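Local coordinates for malonyl-CoA-[acyl-carrier-protein] transacylase (Coxiella burnetii, PDB 3TQE) that probably transfers the malonyl group from malonyl-CoA to the holo-acyl carrier protein, the step that supplies malonyl units for fatty acid synthesis, at residues T36-A40 / L71-V75; A154-V160 / H176-R182; I233-D237 / A250-Q254. The contacts are given in a common frame with arbitrary orientation. Where two conformers were deposited one is given. Residues are numbered along the deposited sequence.

Interaction 1. Residues T36-A40 / L71-V75; sequences TFQQA and LTADV
Both segments are regular alpha-helix, with Ala40 N hydrogen-bonded to Thr36 O at 3.0 Å and Val75 N to Leu71 O at 2.9 Å. Their short axes run roughly antiparallel, 149° between N-to-C directions, and approach to 9.6 Å; the CA atoms of Phe37 and Thr72, 6.3 Å apart, set the register. Thr36 comes first, its CA-to-CB bond aimed at the partner. In the m rotamer its CG2 lies 4.0 Å from Thr72 CG2 and 4.2 Å from Val75 CG1, while OG1 hydrogen-bonds back to Ile32 O in its own helix. Phe37 (chi1 -85°, chi2 -95°) leaves its helix sideways, and the ring end swings across the interface: Thr72 CG2 stands 3.4 Å from the ring centroid, 4° off the normal, a CH-pi contact almost exactly over one face, and CZ reaches 4.4 Å from Ala73 CB. One turn on, Ala40 CB packs 3.3 Å from Thr72 OG1, which hydrogen-bonds to Pro68 O. With no hydrogen bond crossing and 249 Å² buried, this is close helix-helix packing, van der Waals and CH-pi in character. Around it, Leu48 of helix 48-54 touches Phe37, Ala40 and Thr72, Phe111 of helix 111-128 meets Thr36, and helix 97-105 covers Val75.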
loop_
_atom_site.group_PDB
_atom_site.type_symbol
_atom_site.label_atom_id
_atom_site.label_comp_id
_atom_site.label_asym_id
_atom_site.label_seq_id
_atom_site.Cartn_x
_atom_site.Cartn_y
_atom_site.Cartn_z
ATOM N N THR A 36 -17.897 -3.991 8.397
ATOM C CA THR A 36 -17.011 -3.055 7.715
ATOM C C THR A 36 -17.244 -3.101 6.213
ATOM O O THR A 36 -17.294 -2.074 5.559
ATOM C CB THR A 36 -15.543 -3.374 8.083
ATOM O OG1 THR A 36 -15.399 -3.208 9.502
ATOM C CG2 THR A 36 -14.547 -2.460 7.375
ATOM N N PHE A 37 -17.373 -4.287 5.656
ATOM C CA PHE A 37 -17.655 -4.405 4.246
ATOM C C PHE A 37 -19.027 -3.843 3.935
ATOM O O PHE A 37 -19.213 -3.284 2.859
ATOM C CB PHE A 37 -17.512 -5.843 3.755
ATOM C CG PHE A 37 -16.105 -6.206 3.402
ATOM C CD1 PHE A 37 -15.659 -6.118 2.108
ATOM C CD2 PHE A 37 -15.197 -6.558 4.381
ATOM C CE1 PHE A 37 -14.356 -6.409 1.791
ATOM C CE2 PHE A 37 -13.881 -6.844 4.056
ATOM C CZ PHE A 37 -13.470 -6.777 2.769
ATOM N N GLN A 38 -19.984 -3.970 4.852
ATOM C CA GLN A 38 -21.310 -3.387 4.645
ATOM C C GLN A 38 -21.228 -1.869 4.556
ATOM O O GLN A 38 -21.893 -1.244 3.727
ATOM C CB GLN A 38 -22.264 -3.806 5.766
ATOM C CG GLN A 38 -22.840 -5.209 5.594
ATOM C CD GLN A 38 -23.509 -5.773 6.856
ATOM O OE1 GLN A 38 -23.428 -5.205 7.954
ATOM N NE2 GLN A 38 -24.183 -6.902 6.688
ATOM N N GLN A 39 -20.417 -1.275 5.424
ATOM C CA GLN A 39 -20.192 0.159 5.386
ATOM C C GLN A 39 -19.604 0.551 4.043
ATOM O O GLN A 39 -20.037 1.520 3.431
ATOM C CB GLN A 39 -19.259 0.573 6.509
ATOM C CG GLN A 39 -19.947 0.503 7.853
ATOM C CD GLN A 39 -19.023 0.645 9.008
ATOM O OE1 GLN A 39 -17.840 0.862 8.837
ATOM N NE2 GLN A 39 -19.565 0.555 10.210
ATOM N N ALA A 40 -18.590 -0.165 3.605
ATOM C CA ALA A 40 -17.999 0.131 2.323
ATOM C C ALA A 40 -18.995 -0.018 1.188
ATOM O O ALA A 40 -19.045 0.808 0.292
ATOM C CB ALA A 40 -16.791 -0.730 2.086
ATOM N N LEU A 71 -8.603 -1.359 0.809
ATOM C CA LEU A 71 -8.783 -0.430 1.914
ATOM C C LEU A 71 -9.713 -1.045 2.950
ATOM O O LEU A 71 -9.463 -1.007 4.161
ATOM C CB LEU A 71 -9.343 0.900 1.423
ATOM C CG LEU A 71 -9.764 1.862 2.511
ATOM C CD1 LEU A 71 -8.537 2.316 3.255
ATOM C CD2 LEU A 71 -10.567 3.021 1.937
ATOM N N THR A 72 -10.791 -1.639 2.476
ATOM C CA THR A 72 -11.803 -2.224 3.356
ATOM C C THR A 72 -11.225 -3.415 4.111
ATOM O O THR A 72 -11.438 -3.547 5.301
ATOM C CB THR A 72 -13.050 -2.581 2.548
ATOM O OG1 THR A 72 -13.552 -1.404 1.930
ATOM C CG2 THR A 72 -14.136 -3.165 3.445
ATOM N N ALA A 73 -10.485 -4.257 3.418
ATOM C CA ALA A 73 -9.862 -5.421 4.054
ATOM C C ALA A 73 -8.883 -4.979 5.137
ATOM O O ALA A 73 -8.880 -5.512 6.240
ATOM C CB ALA A 73 -9.156 -6.272 3.033
ATOM N N ASP A 74 -8.067 -3.978 4.819
ATOM C CA ASP A 74 -7.067 -3.520 5.769
ATOM C C ASP A 74 -7.765 -2.931 6.999
ATOM O O ASP A 74 -7.359 -3.185 8.127
ATOM C CB ASP A 74 -6.224 -2.433 5.132
ATOM C CG ASP A 74 -5.218 -2.925 4.079
ATOM O OD1 ASP A 74 -5.145 -4.117 3.738
ATOM O OD2 ASP A 74 -4.478 -2.028 3.574
ATOM N N VAL A 75 -8.783 -2.107 6.792
ATOM C CA VAL A 75 -9.490 -1.502 7.897
ATOM C C VAL A 75 -10.239 -2.559 8.707
ATOM O O VAL A 75 -10.281 -2.506 9.921
ATOM C CB VAL A 75 -10.432 -0.431 7.395
ATOM C CG1 VAL A 75 -11.380 0.005 8.478
ATOM C CG2 VAL A 75 -9.616 0.734 6.860
#

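Interaction 2. Residues A154-V160 / H176-R182; sequences AALGQVV and HSEAVDR
Helix 144-155 ends in a type I' beta turn, Ala155 to Gln158, with Gln158 N hydrogen-bonded to Ala155 O at 2.9 Å; Leu156 (49/43) and Gly157 (97/-15) take its positive-phi positions. The chain then extends through Val159 into strand 160-167. Opposite lies the first part of helix 177-189, with His176 at its N-cap position. CA pairs Ala154-Arg182 (5.6 Å), Ala155-Ala179 (5.5 Å) and Val159-His176 (5.6 Å) fix the register, the two segments running in opposite senses. At one end, Val159 is paired twice with His176: its N donates to the imidazole ND1 (2.9 Å, 176°) and its O accepts from His176 N (2.8 Å). At the other, the Arg182 guanidinium meets its acceptors edge-on. NE and NH2 donate to Ala154 O at 2.9 and 3.0 Å, NH2 makes a weak 2.9 Å bond to Ala155 O, and NH2 and NH1 reach Gln158 OE1 at 2.8 and 3.0 Å. Gln158 (m, t) completes the network, its NE2 donating to Glu178 OE1 at 3.0 Å. On the apolar side of the contact, Val160 CB packs 3.8 Å from Ala179 CB, and Val160 CG2 4.0 Å from Val180 CG2. Arg182 thus hydrogen-bonds to carbonyl oxygens at the C-terminal end of the other helix, tying helix 177-189 to the end of helix 144-155. Since ND1 accepts from Val159 N, that imidazole nitrogen carries no proton here.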
loop_
_atom_site.group_PDB
_atom_site.type_symbol
_atom_site.label_atom_id
_atom_site.label_comp_id
_atom_site.label_asym_id
_atom_site.label_seq_id
_atom_site.Cartn_x
_atom_site.Cartn_y
_atom_site.Cartn_z
ATOM N N ALA A 154 17.532 4.450 -20.759
ATOM C CA ALA A 154 16.488 3.772 -21.504
ATOM C C ALA A 154 15.375 4.700 -21.958
ATOM O O ALA A 154 14.643 4.377 -22.888
ATOM C CB ALA A 154 15.892 2.684 -20.647
ATOM N N ALA A 155 15.238 5.858 -21.329
ATOM C CA ALA A 155 14.054 6.665 -21.532
ATOM C C ALA A 155 13.888 7.156 -22.938
ATOM O O ALA A 155 12.810 7.042 -23.482
ATOM C CB ALA A 155 14.001 7.835 -20.542
ATOM N N LEU A 156 14.960 7.715 -23.508
ATOM C CA LEU A 156 14.953 8.153 -24.900
ATOM C C LEU A 156 13.733 9.002 -25.214
ATOM O O LEU A 156 13.102 8.867 -26.247
ATOM C CB LEU A 156 15.068 6.936 -25.836
ATOM C CG LEU A 156 16.366 6.160 -25.662
ATOM C CD1 LEU A 156 16.325 4.852 -26.377
ATOM C CD2 LEU A 156 17.517 6.977 -26.137
ATOM N N GLY A 157 13.404 9.905 -24.292
ATOM C CA GLY A 157 12.295 10.805 -24.495
ATOM C C GLY A 157 10.971 10.419 -23.876
ATOM O O GLY A 157 10.040 11.246 -23.784
ATOM N N GLN A 158 10.874 9.159 -23.472
ATOM C CA GLN A 158 9.711 8.637 -22.789
ATOM C C GLN A 158 9.945 8.695 -21.293
ATOM O O GLN A 158 10.995 9.114 -20.825
ATOM C CB GLN A 158 9.455 7.192 -23.229
ATOM C CG GLN A 158 9.057 7.051 -24.686
ATOM C CD GLN A 158 8.595 5.646 -24.972
ATOM O OE1 GLN A 158 9.408 4.725 -24.954
ATOM N NE2 GLN A 158 7.284 5.460 -25.185
ATOM N N VAL A 159 8.930 8.289 -20.541
ATOM C CA VAL A 159 9.008 8.238 -19.098
ATOM C C VAL A 159 9.326 6.819 -18.651
ATOM O O VAL A 159 8.658 5.868 -19.033
ATOM C CB VAL A 159 7.664 8.637 -18.464
ATOM C CG1 VAL A 159 7.688 8.454 -16.952
ATOM C CG2 VAL A 159 7.339 10.053 -18.804
ATOM N N VAL A 160 10.327 6.690 -17.811
ATOM C CA VAL A 160 10.571 5.448 -17.095
ATOM C C VAL A 160 11.413 5.787 -15.893
ATOM O O VAL A 160 12.431 6.440 -16.004
ATOM C CB VAL A 160 11.232 4.355 -17.961
ATOM C CG1 VAL A 160 12.530 4.860 -18.612
ATOM C CG2 VAL A 160 11.465 3.069 -17.158
ATOM N N HIS A 176 6.215 4.595 -19.596
ATOM C CA HIS A 176 5.733 4.116 -20.863
ATOM C C HIS A 176 6.147 2.688 -21.094
ATOM O O HIS A 176 7.267 2.308 -20.751
ATOM C CB HIS A 176 6.285 4.960 -21.983
ATOM C CG HIS A 176 5.702 6.322 -22.022
ATOM N ND1 HIS A 176 6.421 7.450 -21.706
ATOM C CD2 HIS A 176 4.452 6.736 -22.337
ATOM C CE1 HIS A 176 5.635 8.506 -21.831
ATOM N NE2 HIS A 176 4.444 8.100 -22.236
ATOM N N SER A 177 5.270 1.921 -21.715
ATOM C CA SER A 177 5.491 0.499 -21.839
ATOM C C SER A 177 6.784 0.186 -22.571
ATOM O O SER A 177 7.528 -0.685 -22.162
ATOM C CB SER A 177 4.338 -0.194 -22.526
ATOM O OG SER A 177 4.034 0.442 -23.691
ATOM N N GLU A 178 7.058 0.903 -23.649
ATOM C CA GLU A 178 8.245 0.587 -24.445
ATOM C C GLU A 178 9.495 0.887 -23.640
ATOM O O GLU A 178 10.489 0.154 -23.706
ATOM C CB GLU A 178 8.255 1.395 -25.741
ATOM C CG GLU A 178 7.057 1.130 -26.645
ATOM C CD GLU A 178 5.859 2.086 -26.389
ATOM O OE1 GLU A 178 5.888 2.843 -25.378
ATOM O OE2 GLU A 178 4.908 2.063 -27.222
ATOM N N ALA A 179 9.458 1.980 -22.878
ATOM C CA ALA A 179 10.586 2.423 -22.093
ATOM C C ALA A 179 10.845 1.489 -20.934
ATOM O O ALA A 179 11.978 1.182 -20.614
ATOM C CB ALA A 179 10.351 3.844 -21.610
ATOM N N VAL A 180 9.776 1.058 -20.276
ATOM C CA VAL A 180 9.902 0.055 -19.243
ATOM C C VAL A 180 10.578 -1.194 -19.802
ATOM O O VAL A 180 11.491 -1.717 -19.189
ATOM C CB VAL A 180 8.541 -0.249 -18.589
ATOM C CG1 VAL A 180 8.613 -1.516 -17.752
ATOM C CG2 VAL A 180 8.114 0.971 -17.794
ATOM N N ASP A 181 10.151 -1.660 -20.965
ATOM C CA ASP A 181 10.760 -2.857 -21.526
ATOM C C ASP A 181 12.237 -2.629 -21.829
ATOM O O ASP A 181 13.064 -3.491 -21.582
ATOM C CB ASP A 181 10.002 -3.311 -22.764
ATOM C CG ASP A 181 8.695 -3.981 -22.448
ATOM O OD1 ASP A 181 8.494 -4.391 -21.291
ATOM O OD2 ASP A 181 7.858 -4.150 -23.383
ATOM N N ARG A 182 12.576 -1.462 -22.365
ATOM C CA ARG A 182 13.971 -1.145 -22.646
ATOM C C ARG A 182 14.797 -1.127 -21.379
ATOM O O ARG A 182 15.889 -1.644 -21.346
ATOM C CB ARG A 182 14.116 0.184 -23.367
ATOM C CG ARG A 182 13.620 0.192 -24.786
ATOM C CD ARG A 182 14.021 1.453 -25.515
ATOM N NE ARG A 182 13.557 2.696 -24.923
ATOM C CZ ARG A 182 12.383 3.277 -25.142
ATOM N NH1 ARG A 182 11.451 2.744 -25.923
ATOM N NH2 ARG A 182 12.124 4.419 -24.539
#

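Interaction 3. Residues I233-D237 / A250-Q254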
loop_
_atom_site.group_PDB
_atom_site.type_symbol
_atom_site.label_atom_id
_atom_site.label_comp_id
_atom_site.label_asym_id
_atom_site.label_seq_id
_atom_site.Cartn_x
_atom_site.Cartn_y
_atom_site.Cartn_z
ATOM N N ILE A 233 3.673 7.442 8.552
ATOM C CA ILE A 233 4.823 7.837 7.769
ATOM C C ILE A 233 4.442 7.760 6.306
ATOM O O ILE A 233 4.188 6.686 5.781
ATOM C CB ILE A 233 6.028 6.925 8.037
ATOM C CG1 ILE A 233 6.375 6.871 9.508
ATOM C CG2 ILE A 233 7.233 7.357 7.186
ATOM C CD1 ILE A 233 6.561 8.141 10.125
ATOM N N HIS A 234 4.437 8.902 5.635
ATOM C CA HIS A 234 4.034 8.957 4.234
ATOM C C HIS A 234 5.092 8.447 3.283
ATOM O O HIS A 234 6.276 8.643 3.468
ATOM C CB HIS A 234 3.681 10.383 3.874
ATOM C CG HIS A 234 2.435 10.850 4.522
ATOM N ND1 HIS A 234 1.194 10.656 3.953
ATOM C CD2 HIS A 234 2.219 11.439 5.723
ATOM C CE1 HIS A 234 0.267 11.142 4.768
ATOM N NE2 HIS A 234 0.864 11.624 5.846
ATOM N N ASN A 235 4.605 7.838 2.225
ATOM C CA ASN A 235 5.438 7.229 1.207
ATOM C C ASN A 235 6.319 8.202 0.489
ATOM O O ASN A 235 7.397 7.830 0.029
ATOM C CB ASN A 235 4.560 6.591 0.135
ATOM C CG ASN A 235 3.845 5.348 0.588
ATOM O OD1 ASN A 235 4.137 4.709 1.635
ATOM N ND2 ASN A 235 2.919 4.952 -0.245
ATOM N N VAL A 236 5.813 9.402 0.276
ATOM C CA VAL A 236 6.470 10.294 -0.655
ATOM C C VAL A 236 7.659 10.948 -0.034
ATOM O O VAL A 236 8.653 11.197 -0.729
ATOM C CB VAL A 236 5.474 11.324 -1.216
ATOM C CG1 VAL A 236 4.997 12.261 -0.159
ATOM C CG2 VAL A 236 6.052 12.053 -2.384
ATOM N N ASP A 237 7.591 11.191 1.273
ATOM C CA ASP A 237 8.628 11.936 1.968
ATOM C C ASP A 237 9.189 11.303 3.226
ATOM O O ASP A 237 10.095 11.854 3.871
ATOM C CB ASP A 237 8.130 13.354 2.242
ATOM C CG ASP A 237 6.847 13.401 2.993
ATOM O OD1 ASP A 237 6.386 12.350 3.473
ATOM O OD2 ASP A 237 6.241 14.502 3.044
ATOM N N ALA A 250 0.703 15.367 0.422
ATOM C CA ALA A 250 1.435 14.124 0.420
ATOM C C ALA A 250 0.706 13.047 -0.362
ATOM O O ALA A 250 1.321 12.267 -1.078
ATOM C CB ALA A 250 1.698 13.671 1.838
ATOM N N LEU A 251 -0.602 13.009 -0.224
ATOM C CA LEU A 251 -1.405 12.008 -0.918
ATOM C C LEU A 251 -1.452 12.255 -2.401
ATOM O O LEU A 251 -1.460 11.322 -3.195
ATOM C CB LEU A 251 -2.821 11.944 -0.366
ATOM C CG LEU A 251 -2.896 11.424 1.067
ATOM C CD1 LEU A 251 -4.300 11.633 1.583
ATOM C CD2 LEU A 251 -2.465 9.939 1.157
ATOM N N ILE A 252 -1.464 13.513 -2.802
ATOM C CA ILE A 252 -1.509 13.808 -4.219
ATOM C C ILE A 252 -0.131 13.570 -4.833
ATOM O O ILE A 252 -0.001 12.971 -5.886
ATOM C CB ILE A 252 -2.015 15.226 -4.455
ATOM C CG1 ILE A 252 -3.476 15.344 -3.980
ATOM C CG2 ILE A 252 -1.849 15.612 -5.912
ATOM C CD1 ILE A 252 -4.436 14.342 -4.599
ATOM N N LYS A 253 0.916 14.025 -4.164
ATOM C CA LYS A 253 2.273 13.815 -4.668
ATOM C C LYS A 253 2.627 12.340 -4.754
ATOM O O LYS A 253 3.403 11.939 -5.595
ATOM C CB LYS A 253 3.274 14.575 -3.805
ATOM C CG LYS A 253 4.674 14.704 -4.418
ATOM C CD LYS A 253 5.596 15.553 -3.515
ATOM C CE LYS A 253 6.978 15.733 -4.129
ATOM N NZ LYS A 253 7.862 16.624 -3.294
ATOM N N GLN A 254 2.050 11.537 -3.870
ATOM C CA GLN A 254 2.291 10.112 -3.864
ATOM C C GLN A 254 2.060 9.494 -5.216
ATOM O O GLN A 254 2.743 8.561 -5.575
ATOM C CB GLN A 254 1.360 9.453 -2.830
ATOM C CG GLN A 254 1.646 8.015 -2.550
ATOM C CD GLN A 254 0.407 7.271 -2.075
ATOM O OE1 GLN A 254 -0.660 7.347 -2.669
ATOM N NE2 GLN A 254 0.565 6.520 -1.024
HETATM O O HOH W 1 2.775 9.944 0.489
#
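Ala250 opens the contact from the buried side of helix 244-254. Its CB sits over one face of the His234 ring, 4.0 Å from the centroid and 25° off the normal, a CH-pi contact; His234 ND1 is hydrogen-bonded to Glu99. The same CB is 4.1 Å from Val236 CG1. Ala250 O accepts from Gln254 N (3.0 Å) and also from a water at 3.2 Å, which in turn accepts from Val236 N at 3.1 Å, so the water bridges loop and helix backbones. The loop lies beside the predicted catalytic pair of the acyl transferase domain: the Asn235 side chain is about 4 Å from that of Ser96 and touches the probable nucleophile elbow. Further along, Lys253 lays its CG 3.6 Å from Val236 CG2. Gln254 leaves the helix sideways, yet the end of its side chain comes nearer the loop; its CA is 5.3 Å from that of Val236. Gln254 OE1 is hydrogen-bonded to Arg121 and NE2 to Ser96 O, while its carbonyl O is hydrogen-bonded to His205 ND1.

The three contacts follow one another along the chain, and none touches another. Interaction 3 borders the predicted active site: the Gln254 side chain is about 6 Å from a bound glycine and about 4 Å from the side chain of His205, predicted to act with Ser96. Interaction 2 stands farther off, its centre 24 Å from that of interaction 3, although the Val159 side chain still comes within about 10 Å of that of His205. Interaction 1 lies away from the annotated sites, 22 Å from interaction 3 between centres and 37 Å from interaction 2, across the chain's centre. Helix 97-105, which follows Ser96, touches residues of both 71-75 and 250-254.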